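Long-range contacts in phycocyanobilin lyase subunit alpha (Nostoc sp. PCC 7120, PDB 5N3U), which associates with its partner CpcF to form a lyase that is probably required for attaching the bilin chromophore to the phycocyanin alpha subunit: residues 239-244 with 270-275; 246-251 with 263-268. One frame throughout, in Å; residues are numbered along the deposited sequence.

Contact 1. Residues 239-244 with 270-275; sequences FKLIAL and NLMDSL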
loop_
_atom_site.group_PDB
_atom_site.type_symbol
_atom_site.label_atom_id
_atom_site.label_comp_id
_atom_site.label_asym_id
_atom_site.label_seq_id
_atom_site.Cartn_x
_atom_site.Cartn_y
_atom_site.Cartn_z
ATOM N N PHE A 239 -11.405 -8.078 -5.830
ATOM C CA PHE A 239 -11.912 -8.432 -7.167
ATOM C C PHE A 239 -13.258 -9.182 -7.060
ATOM O O PHE A 239 -14.146 -8.995 -7.884
ATOM C CB PHE A 239 -10.935 -9.335 -7.852
ATOM C CG PHE A 239 -9.698 -8.633 -8.236
ATOM C CD1 PHE A 239 -9.701 -7.799 -9.356
ATOM C CD2 PHE A 239 -8.538 -8.762 -7.450
ATOM C CE1 PHE A 239 -8.501 -7.085 -9.718
ATOM C CE2 PHE A 239 -7.356 -8.068 -7.790
ATOM C CZ PHE A 239 -7.358 -7.211 -8.902
ATOM N N LYS A 240 -13.373 -10.043 -6.072
ATOM C CA LYS A 240 -14.672 -10.707 -5.865
ATOM C C LYS A 240 -15.785 -9.735 -5.648
ATOM O O LYS A 240 -16.878 -9.867 -6.226
ATOM C CB LYS A 240 -14.607 -11.705 -4.742
ATOM C CG LYS A 240 -13.631 -12.818 -4.996
ATOM C CD LYS A 240 -13.777 -13.804 -3.871
ATOM C CE LYS A 240 -12.686 -14.760 -3.829
ATOM N NZ LYS A 240 -13.062 -15.969 -3.041
ATOM N N LEU A 241 -15.542 -8.701 -4.837
ATOM C CA LEU A 241 -16.584 -7.748 -4.558
ATOM C C LEU A 241 -16.950 -6.927 -5.723
ATOM O O LEU A 241 -18.153 -6.531 -5.890
ATOM C CB LEU A 241 -16.155 -6.822 -3.365
ATOM C CG LEU A 241 -16.113 -7.500 -2.010
ATOM C CD1 LEU A 241 -15.299 -6.617 -1.074
ATOM C CD2 LEU A 241 -17.582 -7.617 -1.541
ATOM N N ILE A 242 -15.964 -6.608 -6.552
ATOM C CA ILE A 242 -16.304 -5.842 -7.775
ATOM C C ILE A 242 -17.153 -6.680 -8.726
ATOM O O ILE A 242 -18.061 -6.171 -9.328
ATOM C CB ILE A 242 -15.028 -5.398 -8.551
ATOM C CG1 ILE A 242 -14.273 -4.378 -7.766
ATOM C CG2 ILE A 242 -15.387 -4.806 -9.912
ATOM C CD1 ILE A 242 -15.085 -3.129 -7.560
ATOM N N ALA A 243 -16.823 -7.949 -8.844
ATOM C CA ALA A 243 -17.615 -8.848 -9.695
ATOM C C ALA A 243 -19.036 -8.969 -9.173
ATOM O O ALA A 243 -20.003 -8.710 -9.904
ATOM C CB ALA A 243 -16.927 -10.166 -9.736
ATOM N N LEU A 244 -19.173 -9.198 -7.864
ATOM C CA LEU A 244 -20.513 -9.289 -7.235
ATOM C C LEU A 244 -21.284 -8.041 -7.342
ATOM O O LEU A 244 -22.467 -8.027 -7.623
ATOM C CB LEU A 244 -20.435 -9.839 -5.787
ATOM C CG LEU A 244 -19.899 -11.249 -5.701
ATOM C CD1 LEU A 244 -19.507 -11.746 -4.290
ATOM C CD2 LEU A 244 -20.960 -12.208 -6.302
ATOM N N ASN A 270 -25.662 -11.318 0.212
ATOM C CA ASN A 270 -25.241 -12.227 1.232
ATOM C C ASN A 270 -23.873 -12.779 0.948
ATOM O O ASN A 270 -23.055 -13.062 1.873
ATOM C CB ASN A 270 -26.242 -13.402 1.403
ATOM C CG ASN A 270 -27.613 -12.954 1.998
ATOM O OD1 ASN A 270 -27.721 -11.954 2.665
ATOM N ND2 ASN A 270 -28.651 -13.742 1.764
ATOM N N LEU A 271 -23.586 -12.998 -0.339
ATOM C CA LEU A 271 -22.238 -13.457 -0.678
ATOM C C LEU A 271 -21.208 -12.272 -0.430
ATOM O O LEU A 271 -20.132 -12.507 0.045
ATOM C CB LEU A 271 -22.167 -13.902 -2.120
ATOM C CG LEU A 271 -22.977 -15.160 -2.419
ATOM C CD1 LEU A 271 -23.152 -15.306 -3.932
ATOM C CD2 LEU A 271 -22.299 -16.361 -1.785
ATOM N N MET A 272 -21.619 -11.087 -0.763
ATOM C CA MET A 272 -20.717 -9.921 -0.636
ATOM C C MET A 272 -20.373 -9.733 0.837
ATOM O O MET A 272 -19.188 -9.686 1.214
ATOM C CB MET A 272 -21.362 -8.666 -1.209
ATOM C CG MET A 272 -21.532 -8.694 -2.737
ATOM S SD MET A 272 -22.379 -7.334 -3.434
ATOM C CE MET A 272 -21.093 -6.096 -3.300
ATOM N N ASP A 273 -21.423 -9.811 1.681
ATOM C CA ASP A 273 -21.265 -9.761 3.162
ATOM C C ASP A 273 -20.217 -10.721 3.657
ATOM O O ASP A 273 -19.462 -10.371 4.582
ATOM C CB ASP A 273 -22.578 -9.949 3.948
ATOM C CG ASP A 273 -23.565 -8.789 3.772
ATOM O OD1 ASP A 273 -23.432 -7.848 2.933
ATOM O OD2 ASP A 273 -24.552 -8.750 4.551
ATOM N N SER A 274 -20.122 -11.922 3.089
ATOM C CA SER A 274 -19.183 -12.889 3.600
ATOM C C SER A 274 -17.725 -12.638 3.178
ATOM O O SER A 274 -16.872 -13.304 3.628
ATOM C CB SER A 274 -19.588 -14.304 3.133
ATOM O OG SER A 274 -19.473 -14.468 1.717
ATOM N N LEU A 275 -17.460 -11.720 2.274
ATOM C CA LEU A 275 -16.096 -11.449 1.776
ATOM C C LEU A 275 -15.506 -10.176 2.423
ATOM O O LEU A 275 -14.573 -9.548 1.885
ATOM C CB LEU A 275 -16.219 -11.242 0.293
ATOM C CG LEU A 275 -16.744 -12.455 -0.451
ATOM C CD1 LEU A 275 -16.956 -12.170 -1.914
ATOM C CD2 LEU A 275 -15.752 -13.589 -0.277
#
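Leu244 and Met272 both carry CG anti to the carbonyl carbon (chi1 -63° and -69°), which puts each CG beside its own backbone N. The two side chains slide past one another in opposite directions between helix 237-250 and residues 270-275. Leu244 CB lies 3.4 Å from Met272 CG, tighter than usual for two carbons. Met272 then bends at its last torsion (chi3 75°), setting CE near Leu241 O; the slim, unbranched chain of methionine suits a place where CG comes this close to a leucine CB. Leu241 reaches the same residue from one turn earlier, its CD2 3.9 Å from Met272 CB. Leu275 enters at about a right angle to Leu244, methyl to methyl, with 3.5 Å between Leu244 CD1 and Leu275 CD1. The same Leu275 methyl touches Lys240 CB at 3.7 Å. Lys240 thus lends its aliphatic stem to the packing, while its extended chain carries NZ to the carbonyl oxygens of Ala231 and Ala233. Asp273, which points away from 239-244, forms a salt bridge with Arg193 of the lyase beta subunit. No hydrogen bond links the two segments, so this C-terminal pairing in a HEAT-repeat protein rests here on the close fit of apolar groups.

Contact 2. Residues 246-251 with 263-268; sequences GLLEHQ and DQAIRV
Leu248 and Val268 meet in an antiparallel helical hairpin, the pairing familiar from HEAT-like repeats, in which the axes of the segments 246-250 and 263-268 approach to 9.1 Å at 166°. Leu248 has CG anti to the backbone N (chi1 178°), and its root and its tip serve different partners: CB faces Val268 CG1 at 3.8 Å, whereas CD1 reaches Ala265 CB, also at 3.8 Å. A leucine is long enough for CD1 to reach Ala265 while CB stays on Val268, and the single methyl of Ala265 lets the backbones come close, with 5.6 Å between Leu248 CA and Ala265 CA. Val268, branched at CB, presents CG1 to the neighbouring helix and also lies 4.5 Å from Leu247 CB.

At the end of the hairpin where the chain turns back, the chains of Gln251 and Gln264 cross obliquely, their amide planes 65° apart. Both bend at the second torsion, and Gln251 NE2 rests 3.5 Å from Gln264 CB without a hydrogen bond between the two residues. An alanine in place of Gln251 would probably leave Gln264 CB and CG without the amide that packs on them and open a gap at this end of the hairpin. The amide of Gln264 instead turns to its own helix: Arg267 NH1 donates to Gln264 OE1 at 2.9 Å, with the oxygen at the edge of the guanidinium and nearly in its plane, while Arg267 NE pairs with Glu228 OE2.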
loop_
_atom_site.group_PDB
_atom_site.type_symbol
_atom_site.label_atom_id
_atom_site.label_comp_id
_atom_site.label_asym_id
_atom_site.label_seq_id
_atom_site.Cartn_x
_atom_site.Cartn_y
_atom_site.Cartn_z
ATOM N N GLY A 246 -21.206 -6.015 -9.782
ATOM C CA GLY A 246 -21.760 -5.914 -11.152
ATOM C C GLY A 246 -22.950 -6.853 -11.291
ATOM O O GLY A 246 -23.966 -6.544 -11.875
ATOM N N LEU A 247 -22.867 -7.991 -10.692
ATOM C CA LEU A 247 -24.025 -8.879 -10.686
ATOM C C LEU A 247 -25.237 -8.233 -9.992
ATOM O O LEU A 247 -26.370 -8.262 -10.493
ATOM C CB LEU A 247 -23.659 -10.188 -10.033
ATOM C CG LEU A 247 -23.232 -11.300 -10.929
ATOM C CD1 LEU A 247 -21.918 -11.023 -11.623
ATOM C CD2 LEU A 247 -23.070 -12.587 -10.148
ATOM N N LEU A 248 -24.977 -7.564 -8.890
ATOM C CA LEU A 248 -25.988 -6.933 -8.112
ATOM C C LEU A 248 -26.628 -5.836 -8.876
ATOM O O LEU A 248 -27.848 -5.715 -8.939
ATOM C CB LEU A 248 -25.358 -6.384 -6.781
ATOM C CG LEU A 248 -26.308 -5.626 -5.860
ATOM C CD1 LEU A 248 -27.550 -6.482 -5.623
ATOM C CD2 LEU A 248 -25.610 -5.315 -4.535
ATOM N N GLU A 249 -25.836 -5.038 -9.512
ATOM C CA GLU A 249 -26.381 -3.976 -10.306
ATOM C C GLU A 249 -27.283 -4.433 -11.466
ATOM O O GLU A 249 -28.251 -3.755 -11.788
ATOM C CB GLU A 249 -25.277 -3.131 -10.859
ATOM C CG GLU A 249 -24.571 -2.308 -9.814
ATOM C CD GLU A 249 -23.281 -1.762 -10.376
ATOM O OE1 GLU A 249 -22.573 -2.507 -11.118
ATOM O OE2 GLU A 249 -22.965 -0.590 -10.091
ATOM N N HIS A 250 -26.991 -5.576 -12.052
ATOM C CA HIS A 250 -27.869 -6.153 -13.101
ATOM C C HIS A 250 -29.222 -6.633 -12.530
ATOM O O HIS A 250 -30.236 -6.476 -13.155
ATOM C CB HIS A 250 -27.122 -7.333 -13.761
ATOM C CG HIS A 250 -27.846 -7.980 -14.912
ATOM N ND1 HIS A 250 -28.111 -9.339 -14.960
ATOM C CD2 HIS A 250 -28.299 -7.472 -16.085
ATOM C CE1 HIS A 250 -28.706 -9.635 -16.104
ATOM N NE2 HIS A 250 -28.841 -8.520 -16.800
ATOM N N GLN A 251 -29.211 -7.200 -11.327
ATOM C CA GLN A 251 -30.412 -7.609 -10.633
ATOM C C GLN A 251 -31.211 -6.487 -10.010
ATOM O O GLN A 251 -32.221 -6.776 -9.367
ATOM C CB GLN A 251 -30.082 -8.585 -9.504
ATOM C CG GLN A 251 -29.431 -9.879 -9.922
ATOM C CD GLN A 251 -30.184 -10.537 -11.057
ATOM O OE1 GLN A 251 -29.624 -10.828 -12.129
ATOM N NE2 GLN A 251 -31.480 -10.697 -10.863
ATOM N N ASP A 263 -35.022 -11.712 -4.460
ATOM C CA ASP A 263 -34.257 -12.734 -3.768
ATOM C C ASP A 263 -32.915 -13.024 -4.438
ATOM O O ASP A 263 -31.992 -13.564 -3.803
ATOM C CB ASP A 263 -35.081 -14.014 -3.696
ATOM C CG ASP A 263 -36.498 -13.746 -3.122
ATOM O OD1 ASP A 263 -36.647 -13.676 -1.876
ATOM O OD2 ASP A 263 -37.430 -13.505 -3.941
ATOM N N GLN A 264 -32.815 -12.696 -5.725
ATOM C CA GLN A 264 -31.524 -12.810 -6.424
ATOM C C GLN A 264 -30.504 -11.713 -5.941
ATOM O O GLN A 264 -29.376 -11.989 -5.728
ATOM C CB GLN A 264 -31.753 -12.675 -7.939
ATOM C CG GLN A 264 -32.628 -13.772 -8.555
ATOM C CD GLN A 264 -31.958 -15.128 -8.546
ATOM O OE1 GLN A 264 -31.046 -15.413 -7.757
ATOM N NE2 GLN A 264 -32.394 -15.991 -9.464
ATOM N N ALA A 265 -30.957 -10.487 -5.793
ATOM C CA ALA A 265 -30.151 -9.434 -5.233
ATOM C C ALA A 265 -29.703 -9.776 -3.814
ATOM O O ALA A 265 -28.532 -9.666 -3.482
ATOM C CB ALA A 265 -30.932 -8.166 -5.237
ATOM N N ILE A 266 -30.627 -10.251 -2.976
ATOM C CA ILE A 266 -30.278 -10.645 -1.645
ATOM C C ILE A 266 -29.261 -11.713 -1.659
ATOM O O ILE A 266 -28.322 -11.699 -0.859
ATOM C CB ILE A 266 -31.522 -11.167 -0.851
ATOM C CG1 ILE A 266 -32.405 -9.982 -0.515
ATOM C CG2 ILE A 266 -31.148 -11.822 0.451
ATOM C CD1 ILE A 266 -33.884 -10.331 -0.272
ATOM N N ARG A 267 -29.450 -12.693 -2.511
ATOM C CA ARG A 267 -28.484 -13.786 -2.620
ATOM C C ARG A 267 -27.038 -13.253 -2.897
ATOM O O ARG A 267 -26.064 -13.727 -2.311
ATOM C CB ARG A 267 -28.903 -14.659 -3.802
ATOM C CG ARG A 267 -27.925 -15.734 -4.249
ATOM C CD ARG A 267 -28.359 -16.097 -5.673
ATOM N NE ARG A 267 -27.485 -17.053 -6.332
ATOM C CZ ARG A 267 -27.589 -17.352 -7.631
ATOM N NH1 ARG A 267 -28.526 -16.780 -8.390
ATOM N NH2 ARG A 267 -26.720 -18.177 -8.181
ATOM N N VAL A 268 -26.954 -12.333 -3.818
ATOM C CA VAL A 268 -25.654 -11.712 -4.170
ATOM C C VAL A 268 -25.100 -10.891 -2.940
ATOM O O VAL A 268 -23.951 -11.036 -2.614
ATOM C CB VAL A 268 -25.842 -10.814 -5.389
ATOM C CG1 VAL A 268 -24.594 -9.962 -5.672
ATOM C CG2 VAL A 268 -26.206 -11.665 -6.619
#

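How the contacts relate
Following the chain from the N terminus, helix 237-250 first supplies residues 239-244 to contact 1 and then 246-251 to contact 2. The chain turns back through a connection of which 253-259 is not modelled, and helix 263-273 supplies 263-268 before 270-275. Contact 2 therefore closes the short inner loop and contact 1 the wider one around it, as expected for an antiparallel hairpin. Their centres lie 11 Å apart and their packing is continuous: Leu244 O touches Val268 CG1, and Met272 SD touches Leu248 CD2. Together they fasten the C-terminal helix to its predecessor, with helix 227-232 packed against both contacts and the beta subunit also touching each.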